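Local coordinates for epoxide hydrolase (Aspergillus niger, PDB 3G02) that catalyses the enantioselective hydrolysis of epoxides as an alpha/beta-hydrolase-fold enzyme, here in a variant generated by directed evolution, at the interface of chains A and B. Numbering follows the deposited sequence. Chains: chain A/B, Epoxide hydrolase.

The interface of chains A and B. Residues chain A 40-43, 48, 57-59, 62, 272, 276; chain B 264-265, 268-269, 306, 309.
B:His265, on helix 260-268, holds CG beside its own backbone N and anti to the carbonyl carbon (chi1 -78°), and chi2 of -68° turns the imidazole so that it enters chain A between the loop 40-43 and the start of helix 59-71. A:Leu62, with CG anti to the backbone N, runs past it in the opposite direction and lays CD2 3.6 Å from the ring carbon CG. The methyl CB of A:Ala42 sits over a face of the imidazole, 3.8 Å from the ring centroid, a CH-pi contact. A:Ile57 crosses obliquely and brings CD1 toward CD2. With 130 Å² hidden by chain A, far more than any other residue of the patch, the histidine acts as the plug of this site.

Both ring nitrogens have partners. The backbone N of A:Ala42 donates to ND1 at 3.2 Å, but from 32° out of the ring plane, and the bond is also bent at the hydrogen; as acceptor there, ND1 is probably unprotonated. NE2 meets A:Ser59 OG in plane at the ring edge in a weak hydrogen bond of undecided direction; A:Ser48 OG, 2.7 Å from A:Ser59 OG, helps to position that hydroxyl. The backbone N of A:Lys40 gives a straighter bond, 3.2 Å to B:Ser269 O, in the carbonyl plane and on a lone pair. Beside the A:Ala42 bond packing is tight, with A:Ala42 CA 3.5 Å from B:Ser268 CB.

The patch belongs to a two-fold symmetric interface, so its twin has the chains exchanged; the structure alone does not prove a dimer in solution. At the rim, A:Pro43 slides antiparallel past B:Glu306 and packs CD against CG of B:Pro309. Water 1 joins the loop carbonyl A:Ile41 O to the B:Glu306 carboxylate, lying 2.6 Å from OE2.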
ATOM      1  N   LYS A  40     -10.250  -9.435 -12.355  0.50 13.59           N
ATOM      2  CA  LYS A  40     -11.480  -9.268 -11.595  0.50 13.52           C
ATOM      3  C   LYS A  40     -11.517  -7.882 -10.955  0.50 13.52           C
ATOM      4  O   LYS A  40     -10.502  -7.185 -10.901  0.50 13.50           O
ATOM      5  CB  LYS A  40     -11.588 -10.342 -10.503  0.50 13.60           C
ATOM      6  CG  LYS A  40     -11.418 -11.788 -10.973  0.50 13.80           C
ATOM      7  CD  LYS A  40     -12.586 -12.251 -11.839  0.50 14.84           C
ATOM      8  CE  LYS A  40     -12.559 -13.757 -12.038  0.50 15.77           C
ATOM      9  NZ  LYS A  40     -13.440 -14.189 -13.157  0.50 17.08           N
ATOM     10  N   ILE A  41     -12.693  -7.476 -10.489  1.00 13.69           N
ATOM     11  CA  ILE A  41     -12.798  -6.306  -9.627  1.00 13.93           C
ATOM     12  C   ILE A  41     -13.395  -6.766  -8.309  1.00 13.24           C
ATOM     13  O   ILE A  41     -14.065  -7.806  -8.245  1.00 13.78           O
ATOM     14  CB  ILE A  41     -13.622  -5.148 -10.235  1.00 14.49           C
ATOM     15  CG1 ILE A  41     -15.050  -5.601 -10.543  1.00 15.68           C
ATOM     16  CG2 ILE A  41     -12.922  -4.583 -11.480  1.00 14.90           C
ATOM     17  CD1 ILE A  41     -16.083  -4.519 -10.367  1.00 17.41           C
ATOM     18  N   ALA A  42     -13.141  -5.990  -7.264  1.00 12.40           N
ATOM     19  CA  ALA A  42     -13.661  -6.295  -5.943  1.00 11.39           C
ATOM     20  C   ALA A  42     -15.184  -6.353  -5.956  1.00 10.80           C
ATOM     21  O   ALA A  42     -15.824  -5.706  -6.789  1.00 10.48           O
ATOM     22  CB  ALA A  42     -13.184  -5.253  -4.948  1.00 11.84           C
ATOM     23  N   PRO A  43     -15.772  -7.120  -5.022  1.00 10.17           N
ATOM     24  CA  PRO A  43     -17.205  -6.974  -4.838  1.00 10.04           C
ATOM     25  C   PRO A  43     -17.482  -5.563  -4.316  1.00 10.08           C
ATOM     26  O   PRO A  43     -16.608  -4.966  -3.681  1.00  9.28           O
ATOM     27  CB  PRO A  43     -17.525  -8.009  -3.758  1.00 10.08           C
ATOM     28  CG  PRO A  43     -16.232  -8.174  -3.006  1.00 10.52           C
ATOM     29  CD  PRO A  43     -15.186  -8.084  -4.070  1.00 10.43           C
ATOM     30  N   SER A  48     -16.188   1.477  -1.633  1.00  8.18           N
ATOM     31  CA  SER A  48     -16.108   1.611  -3.089  1.00  8.41           C
ATOM     32  C   SER A  48     -17.353   2.260  -3.690  1.00  8.78           C
ATOM     33  O   SER A  48     -17.381   2.572  -4.878  1.00  8.78           O
ATOM     34  CB  SER A  48     -15.825   0.263  -3.759  1.00  8.55           C
ATOM     35  OG  SER A  48     -16.996  -0.538  -3.826  1.00  8.64           O
ATOM     36  N   ILE A  57     -10.380   4.707  -5.323  1.00  9.42           N
ATOM     37  CA  ILE A  57     -11.168   4.569  -6.549  1.00 10.22           C
ATOM     38  C   ILE A  57     -12.502   3.867  -6.304  1.00 10.05           C
ATOM     39  O   ILE A  57     -12.593   2.925  -5.521  1.00 10.58           O
ATOM     40  CB  ILE A  57     -10.397   3.834  -7.665  1.00 10.91           C
ATOM     41  CG1 ILE A  57      -9.948   2.448  -7.187  1.00 12.12           C
ATOM     42  CG2 ILE A  57      -9.195   4.666  -8.129  1.00 10.99           C
ATOM     43  CD1 ILE A  57     -10.166   1.369  -8.193  1.00 15.37           C
ATOM     44  N   THR A  58     -13.539   4.338  -6.983  1.00  9.78           N
ATOM     45  CA  THR A  58     -14.865   3.757  -6.825  1.00  9.43           C
ATOM     46  C   THR A  58     -15.045   2.543  -7.724  1.00  9.26           C
ATOM     47  O   THR A  58     -14.344   2.386  -8.729  1.00  9.06           O
ATOM     48  CB  THR A  58     -15.971   4.775  -7.167  1.00  9.21           C
ATOM     49  OG1 THR A  58     -15.876   5.132  -8.551  1.00  9.71           O
ATOM     50  CG2 THR A  58     -15.854   6.031  -6.302  1.00 10.25           C
ATOM     51  N   SER A  59     -16.001   1.692  -7.363  1.00  9.37           N
ATOM     52  CA  SER A  59     -16.378   0.566  -8.206  1.00  9.53           C
ATOM     53  C   SER A  59     -16.828   1.031  -9.588  1.00  9.86           C
ATOM     54  O   SER A  59     -16.434   0.445 -10.592  1.00 10.14           O
ATOM     55  CB  SER A  59     -17.486  -0.250  -7.541  1.00  9.73           C
ATOM     56  OG  SER A  59     -16.951  -1.025  -6.479  1.00 10.01           O
ATOM     57  N   LEU A  62     -13.734   2.149 -11.750  1.00  9.48           N
ATOM     58  CA  LEU A  62     -12.902   1.030 -12.189  1.00 10.23           C
ATOM     59  C   LEU A  62     -13.593   0.158 -13.238  1.00 10.37           C
ATOM     60  O   LEU A  62     -12.961  -0.242 -14.215  1.00 10.35           O
ATOM     61  CB  LEU A  62     -12.400   0.193 -11.009  1.00 10.02           C
ATOM     62  CG  LEU A  62     -11.252  -0.769 -11.348  1.00 10.81           C
ATOM     63  CD1 LEU A  62     -10.007  -0.025 -11.826  1.00 10.47           C
ATOM     64  CD2 LEU A  62     -10.918  -1.664 -10.170  1.00 11.13           C
ATOM     65  N   ILE A 272      -5.195  -4.206 -14.151  1.00  7.50           N
ATOM     66  CA  ILE A 272      -6.247  -3.566 -13.364  1.00  7.70           C
ATOM     67  C   ILE A 272      -5.739  -3.162 -11.969  1.00  7.28           C
ATOM     68  O   ILE A 272      -6.125  -2.108 -11.450  1.00  7.45           O
ATOM     69  CB  ILE A 272      -7.529  -4.440 -13.318  1.00  8.01           C
ATOM     70  CG1 ILE A 272      -8.243  -4.376 -14.682  1.00  9.18           C
ATOM     71  CG2 ILE A 272      -8.458  -4.046 -12.163  1.00  8.65           C
ATOM     72  CD1 ILE A 272      -8.786  -3.021 -15.080  1.00 10.33           C
ATOM     73  N   ALA A 276      -5.770   0.743 -10.810  1.00  5.74           N
ATOM     74  CA  ALA A 276      -6.375   1.198  -9.559  1.00  5.36           C
ATOM     75  C   ALA A 276      -5.394   2.026  -8.725  1.00  5.46           C
ATOM     76  O   ALA A 276      -5.728   3.117  -8.253  1.00  6.09           O
ATOM     77  CB  ALA A 276      -6.908   0.020  -8.756  1.00  5.24           C
TER
ATOM     78  N   GLY B 264      -8.493  -2.734  -1.934  1.00  5.41           N
ATOM     79  CA  GLY B 264      -9.489  -3.791  -2.113  1.00  5.69           C
ATOM     80  C   GLY B 264      -9.590  -4.235  -3.561  1.00  6.19           C
ATOM     81  O   GLY B 264      -9.592  -5.433  -3.858  1.00  6.12           O
ATOM     82  N   HIS B 265      -9.660  -3.266  -4.471  1.00  5.96           N
ATOM     83  CA  HIS B 265      -9.698  -3.570  -5.900  1.00  6.48           C
ATOM     84  C   HIS B 265      -8.382  -4.161  -6.409  1.00  6.74           C
ATOM     85  O   HIS B 265      -8.387  -5.116  -7.200  1.00  7.62           O
ATOM     86  CB  HIS B 265     -10.097  -2.334  -6.702  1.00  6.88           C
ATOM     87  CG  HIS B 265     -11.565  -2.045  -6.664  1.00  8.53           C
ATOM     88  ND1 HIS B 265     -12.497  -2.864  -7.267  1.00 10.00           N
ATOM     89  CD2 HIS B 265     -12.264  -1.034  -6.097  1.00  9.36           C
ATOM     90  CE1 HIS B 265     -13.706  -2.365  -7.079  1.00 10.18           C
ATOM     91  NE2 HIS B 265     -13.592  -1.255  -6.375  1.00  9.94           N
ATOM     92  N   SER B 268      -8.160  -7.787  -5.346  1.00  7.40           N
ATOM     93  CA  SER B 268      -9.210  -8.605  -5.943  1.00  7.64           C
ATOM     94  C   SER B 268      -8.913  -8.911  -7.404  1.00  7.71           C
ATOM     95  O   SER B 268      -9.488  -9.838  -7.973  1.00  7.95           O
ATOM     96  CB  SER B 268     -10.562  -7.908  -5.836  1.00  7.58           C
ATOM     97  OG  SER B 268     -10.948  -7.744  -4.488  1.00  8.44           O
ATOM     98  N   SER B 269      -8.020  -8.133  -8.012  1.00  7.81           N
ATOM     99  CA  SER B 269      -7.797  -8.224  -9.457  1.00  8.29           C
ATOM    100  C   SER B 269      -7.123  -9.523  -9.885  1.00  8.50           C
ATOM    101  O   SER B 269      -7.396 -10.043 -10.967  1.00  9.09           O
ATOM    102  CB  SER B 269      -6.996  -7.012  -9.957  1.00  7.88           C
ATOM    103  OG  SER B 269      -5.645  -7.071  -9.534  1.00  8.88           O
ATOM    104  N   GLU B 306     -13.827 -13.618  -1.308  1.00  8.53           N
ATOM    105  CA  GLU B 306     -13.677 -12.172  -1.506  1.00  8.74           C
ATOM    106  C   GLU B 306     -13.557 -11.442  -0.163  1.00  8.11           C
ATOM    107  O   GLU B 306     -14.195 -10.413   0.064  1.00  8.62           O
ATOM    108  CB  GLU B 306     -14.828 -11.617  -2.350  1.00  9.28           C
ATOM    109  CG  GLU B 306     -14.856 -12.167  -3.773  1.00 11.22           C
ATOM    110  CD  GLU B 306     -16.067 -11.693  -4.549  1.00 12.92           C
ATOM    111  OE1 GLU B 306     -17.195 -11.839  -4.036  1.00 15.68           O
ATOM    112  OE2 GLU B 306     -15.890 -11.175  -5.674  1.00 14.74           O
ATOM    113  N   PRO B 309     -11.332  -7.185   0.463  1.00  6.67           N
ATOM    114  CA  PRO B 309     -11.922  -5.843   0.374  1.00  6.76           C
ATOM    115  C   PRO B 309     -12.983  -5.537   1.433  1.00  6.51           C
ATOM    116  O   PRO B 309     -13.237  -4.358   1.718  1.00  6.75           O
ATOM    117  CB  PRO B 309     -12.551  -5.822  -1.021  1.00  7.26           C
ATOM    118  CG  PRO B 309     -12.683  -7.242  -1.409  1.00  7.65           C
ATOM    119  CD  PRO B 309     -11.606  -7.994  -0.739  1.00  6.94           C
TER
HETATM  120  O   HOH W   1     -13.795 -10.095  -6.852  1.00 16.96           O